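Local coordinates for cellulosomal scaffoldin adaptor protein B (Acetivibrio cellulolyticus, PDB 3BWZ) that is a cellulosomal scaffoldin whose type II cohesin module, the part studied here, probably binds a type II dockerin when the cellulosome assembles, at residues Thr32-Cys37 against Gly67-Ser72; Gln38-Tyr43 against Ile88-Lys93; Leu48-Ser53 against Val116-Leu121; Asn138-Thr143 against Tyr157-Pro162. All coordinates share one frame; numbering follows the deposited sequence. Where two conformers were deposited one is given.

Contact 1 of 4, residues Thr32-Cys37 against Gly67-Ser72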
loop_
_atom_site.group_PDB
_atom_site.type_symbol
_atom_site.label_atom_id
_atom_site.label_comp_id
_atom_site.label_asym_id
_atom_site.label_seq_id
_atom_site.Cartn_x
_atom_site.Cartn_y
_atom_site.Cartn_z
ATOM N N THR A 32 2.780 16.232 -4.727
ATOM C CA THR A 32 2.179 17.275 -5.544
ATOM C C THR A 32 1.417 16.693 -6.735
ATOM O O THR A 32 1.960 15.899 -7.500
ATOM C CB THR A 32 3.253 18.237 -6.038
ATOM O OG1 THR A 32 3.916 18.799 -4.903
ATOM C CG2 THR A 32 2.634 19.341 -6.894
ATOM N N ASN A 33 0.147 17.066 -6.864
ATOM C CA ASN A 33 -0.674 16.681 -8.009
ATOM C C ASN A 33 -0.773 15.174 -8.216
ATOM O O ASN A 33 -0.949 14.705 -9.323
ATOM C CB ASN A 33 -0.197 17.399 -9.290
ATOM C CG ASN A 33 -0.281 18.905 -9.192
ATOM O OD1 ASN A 33 0.448 19.641 -9.909
ATOM N ND2 ASN A 33 -1.159 19.380 -8.364
ATOM N N PHE A 34 -0.743 14.435 -7.114
ATOM C CA PHE A 34 -0.848 12.991 -7.136
ATOM C C PHE A 34 -2.113 12.508 -7.838
ATOM O O PHE A 34 -3.192 12.992 -7.544
ATOM C CB PHE A 34 -0.864 12.492 -5.691
ATOM C CG PHE A 34 -1.030 10.993 -5.560
ATOM C CD1 PHE A 34 -2.235 10.433 -5.178
ATOM C CD2 PHE A 34 0.026 10.149 -5.806
ATOM C CE1 PHE A 34 -2.353 9.075 -5.029
ATOM C CE2 PHE A 34 -0.090 8.812 -5.645
ATOM C CZ PHE A 34 -1.292 8.266 -5.271
ATOM N N SER A 35 -1.988 11.487 -8.691
ATOM C CA SER A 35 -3.127 10.890 -9.361
ATOM C C SER A 35 -3.200 9.366 -9.324
ATOM O O SER A 35 -4.156 8.816 -9.838
ATOM C CB SER A 35 -3.162 11.291 -10.820
ATOM O OG SER A 35 -2.210 10.535 -11.571
ATOM N N GLY A 36 -2.223 8.696 -8.728
ATOM C CA GLY A 36 -2.215 7.254 -8.760
ATOM C C GLY A 36 -0.857 6.681 -8.471
ATOM O O GLY A 36 0.123 7.399 -8.356
ATOM N N CYS A 37 -0.808 5.362 -8.370
ATOM C CA CYS A 37 0.426 4.695 -8.008
ATOM C C CYS A 37 0.439 3.245 -8.449
ATOM O O CYS A 37 -0.615 2.653 -8.674
ATOM C CB CYS A 37 0.688 4.782 -6.504
ATOM S SG CYS A 37 -0.589 4.051 -5.459
ATOM N N GLY A 67 -8.983 3.409 0.463
ATOM C CA GLY A 67 -8.486 4.345 1.435
ATOM C C GLY A 67 -9.333 5.597 1.475
ATOM O O GLY A 67 -10.542 5.544 1.262
ATOM N N THR A 68 -8.695 6.723 1.790
ATOM C CA THR A 68 -9.367 8.009 1.914
ATOM C C THR A 68 -9.163 8.919 0.707
ATOM O O THR A 68 -9.807 9.968 0.627
ATOM C CB THR A 68 -8.912 8.748 3.180
ATOM O OG1 THR A 68 -7.528 8.962 3.071
ATOM C CG2 THR A 68 -9.207 7.957 4.446
ATOM N N ILE A 69 -8.307 8.520 -0.222
ATOM C CA ILE A 69 -8.129 9.210 -1.483
ATOM C C ILE A 69 -8.167 8.169 -2.605
ATOM O O ILE A 69 -8.285 6.992 -2.331
ATOM C CB ILE A 69 -6.829 10.061 -1.541
ATOM C CG1 ILE A 69 -5.569 9.219 -1.350
ATOM C CG2 ILE A 69 -6.898 11.231 -0.556
ATOM C CD1 ILE A 69 -4.274 10.002 -1.543
ATOM N N LEU A 70 -8.167 8.621 -3.859
ATOM C CA LEU A 70 -8.331 7.749 -5.042
ATOM C C LEU A 70 -9.700 7.086 -5.046
ATOM O O LEU A 70 -9.883 5.983 -5.551
ATOM C CB LEU A 70 -7.216 6.719 -5.232
ATOM C CG LEU A 70 -5.823 7.293 -5.438
ATOM C CD1 LEU A 70 -4.808 6.161 -5.554
ATOM C CD2 LEU A 70 -5.769 8.209 -6.664
ATOM N N ASN A 71 -10.676 7.820 -4.545
ATOM C CA ASN A 71 -12.035 7.372 -4.350
ATOM C C ASN A 71 -13.072 8.098 -5.212
ATOM O O ASN A 71 -14.272 7.810 -5.124
ATOM C CB ASN A 71 -12.344 7.527 -2.830
ATOM C CG ASN A 71 -11.973 6.346 -2.038
ATOM O OD1 ASN A 71 -11.871 5.198 -2.479
ATOM N ND2 ASN A 71 -11.667 6.661 -0.798
ATOM N N SER A 72 -12.620 9.011 -6.061
ATOM C CA SER A 72 -13.533 9.802 -6.895
ATOM C C SER A 72 -13.755 9.129 -8.248
ATOM O O SER A 72 -12.947 8.325 -8.702
ATOM C CB SER A 72 -12.969 11.195 -7.134
ATOM O OG SER A 72 -12.771 11.856 -5.891
#

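Contact 2 of 4, residues Gln38-Tyr43 against Ile88-Lys93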
loop_
_atom_site.group_PDB
_atom_site.type_symbol
_atom_site.label_atom_id
_atom_site.label_comp_id
_atom_site.label_asym_id
_atom_site.label_seq_id
_atom_site.Cartn_x
_atom_site.Cartn_y
_atom_site.Cartn_z
ATOM N N GLN A 38 1.628 2.687 -8.554
ATOM C CA GLN A 38 1.849 1.261 -8.594
ATOM C C GLN A 38 2.795 0.935 -7.441
ATOM O O GLN A 38 3.826 1.602 -7.280
ATOM C CB GLN A 38 2.456 0.781 -9.916
ATOM C CG GLN A 38 2.703 -0.703 -9.897
ATOM C CD GLN A 38 3.296 -1.292 -11.161
ATOM O OE1 GLN A 38 3.757 -0.569 -12.065
ATOM N NE2 GLN A 38 3.346 -2.607 -11.206
ATOM N N LEU A 39 2.437 -0.078 -6.647
ATOM C CA LEU A 39 3.177 -0.453 -5.454
ATOM C C LEU A 39 3.456 -1.936 -5.450
ATOM O O LEU A 39 2.649 -2.732 -5.912
ATOM C CB LEU A 39 2.400 -0.059 -4.193
ATOM C CG LEU A 39 2.004 1.420 -4.114
ATOM C CD1 LEU A 39 1.122 1.648 -2.907
ATOM C CD2 LEU A 39 3.207 2.359 -4.054
ATOM N N ASN A 40 4.590 -2.298 -4.866
ATOM C CA ASN A 40 5.005 -3.683 -4.722
ATOM C C ASN A 40 5.334 -3.926 -3.265
ATOM O O ASN A 40 6.368 -3.466 -2.776
ATOM C CB ASN A 40 6.219 -3.943 -5.624
ATOM C CG ASN A 40 6.588 -5.389 -5.708
ATOM O OD1 ASN A 40 7.652 -5.825 -5.171
ATOM N ND2 ASN A 40 5.747 -6.166 -6.343
ATOM N N MET A 41 4.454 -4.663 -2.599
ATOM C CA MET A 41 4.559 -4.939 -1.169
ATOM C C MET A 41 5.043 -6.360 -0.950
ATOM O O MET A 41 4.703 -7.281 -1.694
ATOM C CB MET A 41 3.244 -4.783 -0.466
ATOM C CG MET A 41 2.790 -3.372 -0.414
ATOM S SD MET A 41 1.174 -3.201 0.317
ATOM C CE MET A 41 1.457 -3.656 2.023
ATOM N N LYS A 42 5.822 -6.549 0.110
ATOM C CA LYS A 42 6.347 -7.846 0.514
ATOM C C LYS A 42 6.030 -8.103 1.980
ATOM O O LYS A 42 6.162 -7.233 2.827
ATOM C CB LYS A 42 7.863 -7.877 0.291
ATOM C CG LYS A 42 8.569 -9.167 0.657
ATOM C CD LYS A 42 8.321 -10.266 -0.348
ATOM C CE LYS A 42 8.989 -11.561 0.055
ATOM N NZ LYS A 42 8.363 -12.164 1.263
ATOM N N TYR A 43 5.607 -9.321 2.256
ATOM C CA TYR A 43 5.343 -9.777 3.623
ATOM C C TYR A 43 5.761 -11.232 3.719
ATOM O O TYR A 43 5.998 -11.884 2.696
ATOM C CB TYR A 43 3.860 -9.579 4.016
ATOM C CG TYR A 43 2.923 -10.413 3.185
ATOM C CD1 TYR A 43 2.486 -11.651 3.615
ATOM C CD2 TYR A 43 2.537 -9.996 1.930
ATOM C CE1 TYR A 43 1.673 -12.449 2.833
ATOM C CE2 TYR A 43 1.711 -10.781 1.127
ATOM C CZ TYR A 43 1.286 -12.009 1.575
ATOM O OH TYR A 43 0.510 -12.792 0.752
ATOM N N ILE A 88 4.019 -11.518 -2.081
ATOM C CA ILE A 88 4.207 -10.307 -2.879
ATOM C C ILE A 88 2.837 -9.819 -3.352
ATOM O O ILE A 88 2.087 -10.587 -3.949
ATOM C CB ILE A 88 5.101 -10.552 -4.124
ATOM C CG1 ILE A 88 6.483 -11.072 -3.731
ATOM C CG2 ILE A 88 5.211 -9.260 -4.970
ATOM C CD1 ILE A 88 7.220 -11.700 -4.898
ATOM N N LEU A 89 2.531 -8.547 -3.106
ATOM C CA LEU A 89 1.320 -7.905 -3.594
ATOM C C LEU A 89 1.783 -6.789 -4.535
ATOM O O LEU A 89 2.436 -5.841 -4.103
ATOM C CB LEU A 89 0.504 -7.282 -2.448
ATOM C CG LEU A 89 0.205 -8.190 -1.251
ATOM C CD1 LEU A 89 -0.575 -7.403 -0.183
ATOM C CD2 LEU A 89 -0.563 -9.435 -1.674
ATOM N N ASN A 90 1.425 -6.889 -5.806
ATOM C CA ASN A 90 1.788 -5.878 -6.812
ATOM C C ASN A 90 0.473 -5.324 -7.339
ATOM O O ASN A 90 -0.326 -6.070 -7.871
ATOM C CB ASN A 90 2.641 -6.550 -7.912
ATOM C CG ASN A 90 3.158 -5.618 -9.032
ATOM O OD1 ASN A 90 4.238 -5.922 -9.673
ATOM N ND2 ASN A 90 2.385 -4.696 -9.445
ATOM N N PHE A 91 0.230 -4.034 -7.161
ATOM C CA PHE A 91 -1.032 -3.471 -7.569
ATOM C C PHE A 91 -0.873 -2.052 -8.047
ATOM O O PHE A 91 0.076 -1.357 -7.700
ATOM C CB PHE A 91 -2.076 -3.555 -6.438
ATOM C CG PHE A 91 -1.654 -2.874 -5.162
ATOM C CD1 PHE A 91 -1.977 -1.554 -4.903
ATOM C CD2 PHE A 91 -0.918 -3.577 -4.197
ATOM C CE1 PHE A 91 -1.556 -0.947 -3.726
ATOM C CE2 PHE A 91 -0.523 -2.977 -3.018
ATOM C CZ PHE A 91 -0.865 -1.664 -2.797
ATOM N N SER A 92 -1.845 -1.641 -8.863
ATOM C CA SER A 92 -1.889 -0.308 -9.426
ATOM C C SER A 92 -3.272 0.266 -9.208
ATOM O O SER A 92 -4.266 -0.444 -9.385
ATOM C CB SER A 92 -1.571 -0.331 -10.925
ATOM O OG SER A 92 -1.473 0.997 -11.439
ATOM N N LYS A 93 -3.329 1.550 -8.860
ATOM C CA LYS A 93 -4.568 2.250 -8.604
ATOM C C LYS A 93 -4.364 3.670 -9.060
ATOM O O LYS A 93 -3.523 4.372 -8.502
ATOM C CB LYS A 93 -4.826 2.186 -7.077
ATOM C CG LYS A 93 -6.121 2.674 -6.581
ATOM C CD LYS A 93 -6.274 2.374 -5.089
ATOM C CE LYS A 93 -7.597 2.813 -4.623
ATOM N NZ LYS A 93 -7.765 2.439 -3.219
#

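Contact 3 of 4, residues Leu48-Ser53 against Val116-Leu121. With NO3 (nitrate ion), chain B.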
loop_
_atom_site.group_PDB
_atom_site.type_symbol
_atom_site.label_atom_id
_atom_site.label_comp_id
_atom_site.label_asym_id
_atom_site.label_seq_id
_atom_site.Cartn_x
_atom_site.Cartn_y
_atom_site.Cartn_z
ATOM N N LEU A 48 1.949 -13.725 8.186
ATOM C CA LEU A 48 0.796 -12.863 7.940
ATOM C C LEU A 48 0.062 -13.336 6.700
ATOM O O LEU A 48 0.698 -13.802 5.746
ATOM C CB LEU A 48 1.235 -11.414 7.702
ATOM C CG LEU A 48 1.985 -10.719 8.850
ATOM C CD1 LEU A 48 2.362 -9.309 8.410
ATOM C CD2 LEU A 48 1.181 -10.705 10.161
ATOM N N GLN A 49 -1.254 -13.136 6.687
ATOM C CA GLN A 49 -2.083 -13.481 5.522
ATOM C C GLN A 49 -2.966 -12.300 5.166
ATOM O O GLN A 49 -3.745 -11.853 6.000
ATOM C CB GLN A 49 -2.982 -14.661 5.831
ATOM C CG GLN A 49 -3.909 -15.028 4.688
ATOM C CD GLN A 49 -4.850 -16.160 4.995
ATOM O OE1 GLN A 49 -5.168 -17.002 4.114
ATOM N NE2 GLN A 49 -5.283 -16.218 6.202
ATOM N N PRO A 50 -2.894 -11.784 3.918
ATOM C CA PRO A 50 -3.742 -10.647 3.565
ATOM C C PRO A 50 -5.196 -11.094 3.424
ATOM O O PRO A 50 -5.494 -12.125 2.788
ATOM C CB PRO A 50 -3.141 -10.166 2.234
ATOM C CG PRO A 50 -2.508 -11.363 1.654
ATOM C CD PRO A 50 -2.008 -12.173 2.805
ATOM N N VAL A 51 -6.095 -10.300 3.991
ATOM C CA VAL A 51 -7.523 -10.548 4.010
ATOM C C VAL A 51 -8.252 -9.252 3.678
ATOM O O VAL A 51 -7.776 -8.156 3.967
ATOM C CB VAL A 51 -7.999 -11.083 5.375
ATOM C CG1 VAL A 51 -7.354 -12.442 5.652
ATOM C CG2 VAL A 51 -7.739 -10.085 6.508
ATOM N N THR A 52 -9.419 -9.388 3.066
ATOM C CA THR A 52 -10.275 -8.239 2.765
ATOM C C THR A 52 -10.901 -7.689 4.043
ATOM O O THR A 52 -10.853 -8.295 5.116
ATOM C CB THR A 52 -11.373 -8.624 1.786
ATOM O OG1 THR A 52 -12.317 -9.467 2.471
ATOM C CG2 THR A 52 -10.814 -9.294 0.532
ATOM N N SER A 53 -11.523 -6.530 3.930
ATOM C CA SER A 53 -12.233 -5.921 5.050
ATOM C C SER A 53 -13.407 -6.787 5.511
ATOM O O SER A 53 -13.864 -6.651 6.637
ATOM C CB SER A 53 -12.682 -4.485 4.674
ATOM O OG SER A 53 -13.720 -4.636 3.754
ATOM N N VAL A 116 -4.250 -2.585 3.359
ATOM C CA VAL A 116 -4.093 -4.038 3.319
ATOM C C VAL A 116 -4.189 -4.535 4.745
ATOM O O VAL A 116 -3.385 -4.171 5.595
ATOM C CB VAL A 116 -2.760 -4.499 2.668
ATOM C CG1 VAL A 116 -2.711 -6.040 2.659
ATOM C CG2 VAL A 116 -2.638 -3.935 1.275
ATOM N N LYS A 117 -5.175 -5.393 4.994
ATOM C CA LYS A 117 -5.343 -6.033 6.276
ATOM C C LYS A 117 -4.652 -7.390 6.257
ATOM O O LYS A 117 -4.734 -8.126 5.288
ATOM C CB LYS A 117 -6.820 -6.165 6.592
ATOM C CG LYS A 117 -7.445 -4.811 6.883
ATOM C CD LYS A 117 -8.954 -4.881 6.962
ATOM C CE LYS A 117 -9.541 -3.577 7.392
ATOM N NZ LYS A 117 -9.352 -3.325 8.842
ATOM N N PHE A 118 -4.019 -7.712 7.376
ATOM C CA PHE A 118 -3.313 -8.969 7.549
ATOM C C PHE A 118 -3.781 -9.690 8.790
ATOM O O PHE A 118 -3.810 -9.117 9.876
ATOM C CB PHE A 118 -1.796 -8.762 7.660
ATOM C CG PHE A 118 -1.137 -8.263 6.418
ATOM C CD1 PHE A 118 -0.888 -6.908 6.235
ATOM C CD2 PHE A 118 -0.718 -9.143 5.445
ATOM C CE1 PHE A 118 -0.264 -6.469 5.093
ATOM C CE2 PHE A 118 -0.083 -8.705 4.308
ATOM C CZ PHE A 118 0.147 -7.369 4.144
ATOM N N LYS A 119 -4.116 -10.961 8.628
ATOM C CA LYS A 119 -4.356 -11.853 9.756
ATOM C C LYS A 119 -3.026 -12.391 10.258
ATOM O O LYS A 119 -2.195 -12.853 9.470
ATOM C CB LYS A 119 -5.275 -12.984 9.307
ATOM C CG LYS A 119 -5.705 -14.082 10.275
ATOM C CD LYS A 119 -6.209 -15.348 9.494
ATOM C CE LYS A 119 -7.324 -15.074 8.486
ATOM N NZ LYS A 119 -7.646 -16.281 7.628
ATOM N N VAL A 120 -2.831 -12.355 11.577
ATOM C CA VAL A 120 -1.605 -12.840 12.190
ATOM C C VAL A 120 -1.694 -14.356 12.367
ATOM O O VAL A 120 -2.496 -14.858 13.167
ATOM C CB VAL A 120 -1.350 -12.155 13.554
ATOM C CG1 VAL A 120 -0.093 -12.718 14.201
ATOM C CG2 VAL A 120 -1.263 -10.627 13.359
ATOM N N LEU A 121 -0.868 -15.066 11.613
ATOM C CA LEU A 121 -0.821 -16.532 11.680
ATOM C C LEU A 121 0.077 -17.026 12.814
ATOM O O LEU A 121 -0.210 -18.054 13.437
ATOM C CB LEU A 121 -0.298 -17.121 10.369
ATOM C CG LEU A 121 -1.070 -16.711 9.109
ATOM C CD1 LEU A 121 -0.466 -17.375 7.855
ATOM C CD2 LEU A 121 -2.563 -17.003 9.240
HETATM N N NO3 B . -13.069 -2.265 0.956
HETATM O O1 NO3 B . -12.954 -1.910 2.300
HETATM O O2 NO3 B . -13.110 -3.619 0.648
HETATM O O3 NO3 B . -12.699 -1.323 -0.020
HETATM O O HOH W 1 -7.277 -5.704 2.933
#

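Contact 4 of 4, residues Asn138-Thr143 against Tyr157-Pro162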
loop_
_atom_site.group_PDB
_atom_site.type_symbol
_atom_site.label_atom_id
_atom_site.label_comp_id
_atom_site.label_asym_id
_atom_site.label_seq_id
_atom_site.Cartn_x
_atom_site.Cartn_y
_atom_site.Cartn_z
ATOM N N ASN A 138 10.942 1.151 -12.947
ATOM C CA ASN A 138 10.900 2.524 -12.460
ATOM C C ASN A 138 10.635 2.707 -11.010
ATOM O O ASN A 138 10.544 3.840 -10.564
ATOM C CB ASN A 138 9.777 3.322 -13.186
ATOM C CG ASN A 138 10.058 3.503 -14.622
ATOM O OD1 ASN A 138 11.187 3.947 -14.999
ATOM N ND2 ASN A 138 9.132 3.196 -15.441
ATOM N N ALA A 139 10.505 1.629 -10.256
ATOM C CA ALA A 139 10.181 1.783 -8.861
ATOM C C ALA A 139 11.296 2.470 -8.091
ATOM O O ALA A 139 12.472 2.234 -8.317
ATOM C CB ALA A 139 9.885 0.421 -8.231
ATOM N N ILE A 140 10.877 3.260 -7.116
ATOM C CA ILE A 140 11.738 3.796 -6.061
ATOM C C ILE A 140 11.351 3.030 -4.803
ATOM O O ILE A 140 10.266 3.261 -4.234
ATOM C CB ILE A 140 11.563 5.311 -5.894
ATOM C CG1 ILE A 140 11.969 6.051 -7.182
ATOM C CG2 ILE A 140 12.340 5.815 -4.691
ATOM C CD1 ILE A 140 11.631 7.530 -7.173
ATOM N N ASP A 141 12.167 2.067 -4.417
ATOM C CA ASP A 141 11.873 1.200 -3.282
ATOM C C ASP A 141 10.479 0.676 -3.367
ATOM O O ASP A 141 9.698 0.722 -2.409
ATOM C CB ASP A 141 12.105 1.886 -1.956
ATOM C CG ASP A 141 13.580 2.172 -1.714
ATOM O OD1 ASP A 141 14.455 1.705 -2.488
ATOM O OD2 ASP A 141 13.862 2.915 -0.764
ATOM N N GLY A 142 10.158 0.133 -4.525
ATOM C CA GLY A 142 8.875 -0.526 -4.698
ATOM C C GLY A 142 7.697 0.369 -4.954
ATOM O O GLY A 142 6.572 -0.117 -4.959
ATOM N N THR A 143 7.947 1.652 -5.218
ATOM C CA THR A 143 6.880 2.627 -5.411
ATOM C C THR A 143 7.013 3.362 -6.741
ATOM O O THR A 143 8.093 3.788 -7.113
ATOM C CB THR A 143 6.807 3.648 -4.237
ATOM O OG1 THR A 143 7.869 4.601 -4.315
ATOM C CG2 THR A 143 6.817 2.954 -2.877
ATOM N N TYR A 157 10.642 12.358 -2.776
ATOM C CA TYR A 157 9.852 11.813 -1.673
ATOM C C TYR A 157 10.566 10.680 -0.964
ATOM O O TYR A 157 11.356 9.923 -1.560
ATOM C CB TYR A 157 8.461 11.387 -2.167
ATOM C CG TYR A 157 8.421 10.217 -3.135
ATOM C CD1 TYR A 157 8.250 8.927 -2.664
ATOM C CD2 TYR A 157 8.519 10.394 -4.507
ATOM C CE1 TYR A 157 8.177 7.846 -3.512
ATOM C CE2 TYR A 157 8.457 9.301 -5.364
ATOM C CZ TYR A 157 8.276 8.030 -4.875
ATOM O OH TYR A 157 8.196 6.968 -5.724
ATOM N N SER A 158 10.304 10.577 0.342
ATOM C CA SER A 158 10.825 9.458 1.101
ATOM C C SER A 158 9.865 8.280 1.032
ATOM O O SER A 158 8.652 8.446 0.832
ATOM C CB SER A 158 11.040 9.876 2.543
ATOM O OG SER A 158 9.819 10.349 3.067
ATOM N N VAL A 159 10.424 7.094 1.212
ATOM C CA VAL A 159 9.668 5.858 1.255
ATOM C C VAL A 159 9.923 5.240 2.622
ATOM O O VAL A 159 11.023 4.722 2.882
ATOM C CB VAL A 159 10.048 4.912 0.095
ATOM C CG1 VAL A 159 9.212 3.653 0.178
ATOM C CG2 VAL A 159 9.864 5.604 -1.246
ATOM N N ILE A 160 8.937 5.380 3.513
ATOM C CA ILE A 160 9.101 5.043 4.917
ATOM C C ILE A 160 8.521 3.632 5.135
ATOM O O ILE A 160 7.311 3.419 5.145
ATOM C CB ILE A 160 8.418 6.105 5.839
ATOM C CG1 ILE A 160 8.893 7.529 5.520
ATOM C CG2 ILE A 160 8.602 5.765 7.311
ATOM C CD1 ILE A 160 8.019 8.604 6.124
ATOM N N GLN A 161 9.432 2.687 5.285
ATOM C CA GLN A 161 9.140 1.269 5.321
ATOM C C GLN A 161 10.459 0.573 5.666
ATOM O O GLN A 161 11.515 1.094 5.343
ATOM C CB GLN A 161 8.586 0.781 3.962
ATOM C CG GLN A 161 9.561 0.913 2.783
ATOM C CD GLN A 161 10.476 -0.250 2.609
ATOM O OE1 GLN A 161 10.165 -1.367 2.998
ATOM N NE2 GLN A 161 11.614 -0.005 1.957
ATOM N N PRO A 162 10.426 -0.613 6.285
ATOM C CA PRO A 162 9.270 -1.436 6.550
ATOM C C PRO A 162 8.453 -1.027 7.763
ATOM O O PRO A 162 8.945 -0.340 8.661
ATOM C CB PRO A 162 9.894 -2.815 6.796
ATOM C CG PRO A 162 11.188 -2.513 7.420
ATOM C CD PRO A 162 11.674 -1.273 6.715
HETATM O O HOH W 2 12.461 2.732 1.448
#

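Contact 1 of 4, residues Thr32-Cys37 against Gly67-Ser72
L70 packs one methyl obliquely against CE1 of the F34 ring and turns the other to the backbone at S35-G36. Its CD1 comes within 3.8 Å of F34 CE1, while the L70 CD2 methyl turns to the S35-G36 peptide, which follows F34, and lies 3.6 Å from S35 O. L70 CD2 is also 4.1 Å from G36 N. I69 adds the tip of its chain to the same ring atom, with CD1 4.1 Å from F34 CE1. Both aliphatic side chains cross the phenylalanine at about a right angle. No hydrogen bond joins the two segments, and the contact is apolar and buried. F34 can reach inward because CG stands anti to the backbone N (chi1 178°), and the chain then curls beneath it: G36 N sits 3.5 Å from the ring plane, over its centre. In the cohesin jelly roll this is where the start of strand 34-42 is met by the loop leading from strand 65-66 to strand 77-83. L70 has a left-handed backbone (phi 64°), and I69 and L70 both direct CB toward the strand segment. G36 has a phi of 160°, at which a CB would be jammed against the preceding carbonyl oxygen. Further out, I28 of strand 21-29 and V113 of strand 111-120 touch both F34 and I69. The loop backbone is held by E108, whose OE1 accepts from L70 N. On the strand side, F34 O receives Y101 OH from helix 98-104, and S35 OG is bonded to D147 O.

Contact 2 of 4, residues Gln38-Tyr43 against Ile88-Lys93
Strands 34-42 and 88-94 are antiparallel neighbours in the sheet that, in cohesins of known complexes, forms the dockerin-binding face. The short strand axes here run at 170° to each other. L39 with F91 and M41 with L89 are hydrogen-bonded pairs, as in L39 N to F91 O at 2.9 Å and M41 N to L89 O at 2.8 Å, each returned by a bond the other way. Q38 with S92, N40 with N90 and K42 with I88 are the non-hydrogen-bonded pairs, and their side chains emerge together on one face. The other face is apolar. F91, its CG wedged between the backbone N and the carbonyl carbon (chi1 58°), brings its ring back over the neighbouring strand, with L39 CB over one face in a CH-pi contact 4.3 Å from the centroid. M41 SD, in one of two conformers, lies at the edge of this ring, 3.7 Å from F91 CE2. Beyond the strand pairing the Y43 ring reaches L89, with CE2 3.8 Å from L89 CG. The alternation thus gives a face rich in amide and hydroxyl groups, with I88 and the K42 chain at one end, consistent with protein recognition, and an interior in which I26, I128 and F130 continue the hydrophobic packing.

Contact 3 of 4, residues Leu48-Ser53 against Val116-Leu121
L48 and F118 meet at about a right angle, the leucine reaching over one face of the phenylalanine ring. L48 CB is 3.8 Å from F118 CD2, and CD1 extends over the ring. Strand alternation puts both on one side of the strand pair; with CG anti to the carbonyl carbon and beside the backbone N (chi1 -61° for L48, -67° for F118), they cross there. The second leucine branch points along V120, with L48 CD2 4.0 Å from V120 CG2. Next along the same side of the ring, P50 CB is 4.0 Å from F118 CE2. On the reverse side, Q49 and K119 lie alongside, pointing the same way: the glutamine is fully extended, whereas the lysine bends at chi3 in the conformer modelled, and its aliphatic part also passes V51. K117 crosses V51 at about a right angle, its CB 4.0 Å from V51 CG2, before the chain runs on past S53 to a bond between its NZ and T23 OG1. The backbones pair antiparallel around Q49 and K119, with K119 N to Q49 O at 2.8 Å and Q49 N to K119 O at 3.0 Å. V51 N bonds to K117 O, and a water bridges V51 O and K117 N, donating to the former and accepting from the latter. Strand 48-51 thus lies along one side of strand 111-120, whose other side is bonded to strand 21-29. On the core side the F118 ring meets that of Y43 with planes at about 55°, and I128 of strand 126-130 touches both L48 and F118.

Contact 4 of 4, residues Asn138-Thr143 against Tyr157-Pro162
Y157 and T143 supply the direct polar link: the tyrosine OH is modelled as donating to T143 OG1 at 2.8 Å, in the plane of the ring, although the position of that hydroxyl is less certain than most. T143 OG1 in turn gives its proton to I140 O at 2.7 Å, lying in the carbonyl plane, and it can do so because OG1 sits between the backbone N and the carbonyl carbon (chi1 75°). T143 N, whose bond closes the type I' turn I140-T143, also donates to I140 O, so two donors grip it. A second polar link is indirect: one water donates to D141 OD2 and to V159 O and accepts from Q161 NE2, bridging one atom of the turn to two of residues 157-162. Among the apolar contacts, I140 and Y157 reach tip to tip, with CD1 4.1 Å from Y157 CE2. V159 spreads its two methyls against the turn, CG1 lying 4.0 Å from D141 CB and CG2 4.2 Å from I140 CG2. The turn leads into strand 143-147, while strand 158-165 is flanked by strands 6-11 and 126-130. F130 of the latter touches both T143 and V159, and its N is bonded to Q161 OE1.

How the contacts relate
Contacts 1 and 2 follow each other along strand 34-42, and the ladder passes from one to the other through C37 N and K93 O, a probable hydrogen bond of 2.9 Å. Contact 2, on the probable dockerin-binding sheet, also adjoins contact 4, where N40 N probably bonds to G142 O at 2.9 Å on the side of the strand away from strand 88-94. Towards contact 3 the link is side-chain packing, with L89 CD1 3.8 Å from V116 CG1. Contacts 3 and 4 lie on opposite sides of the chain's centre, about 22 Å apart between centres. A nitrate, probably from the crystallisation liquor, is hydrogen-bonded to A66 N and lies near S53 at the margin of contact 3.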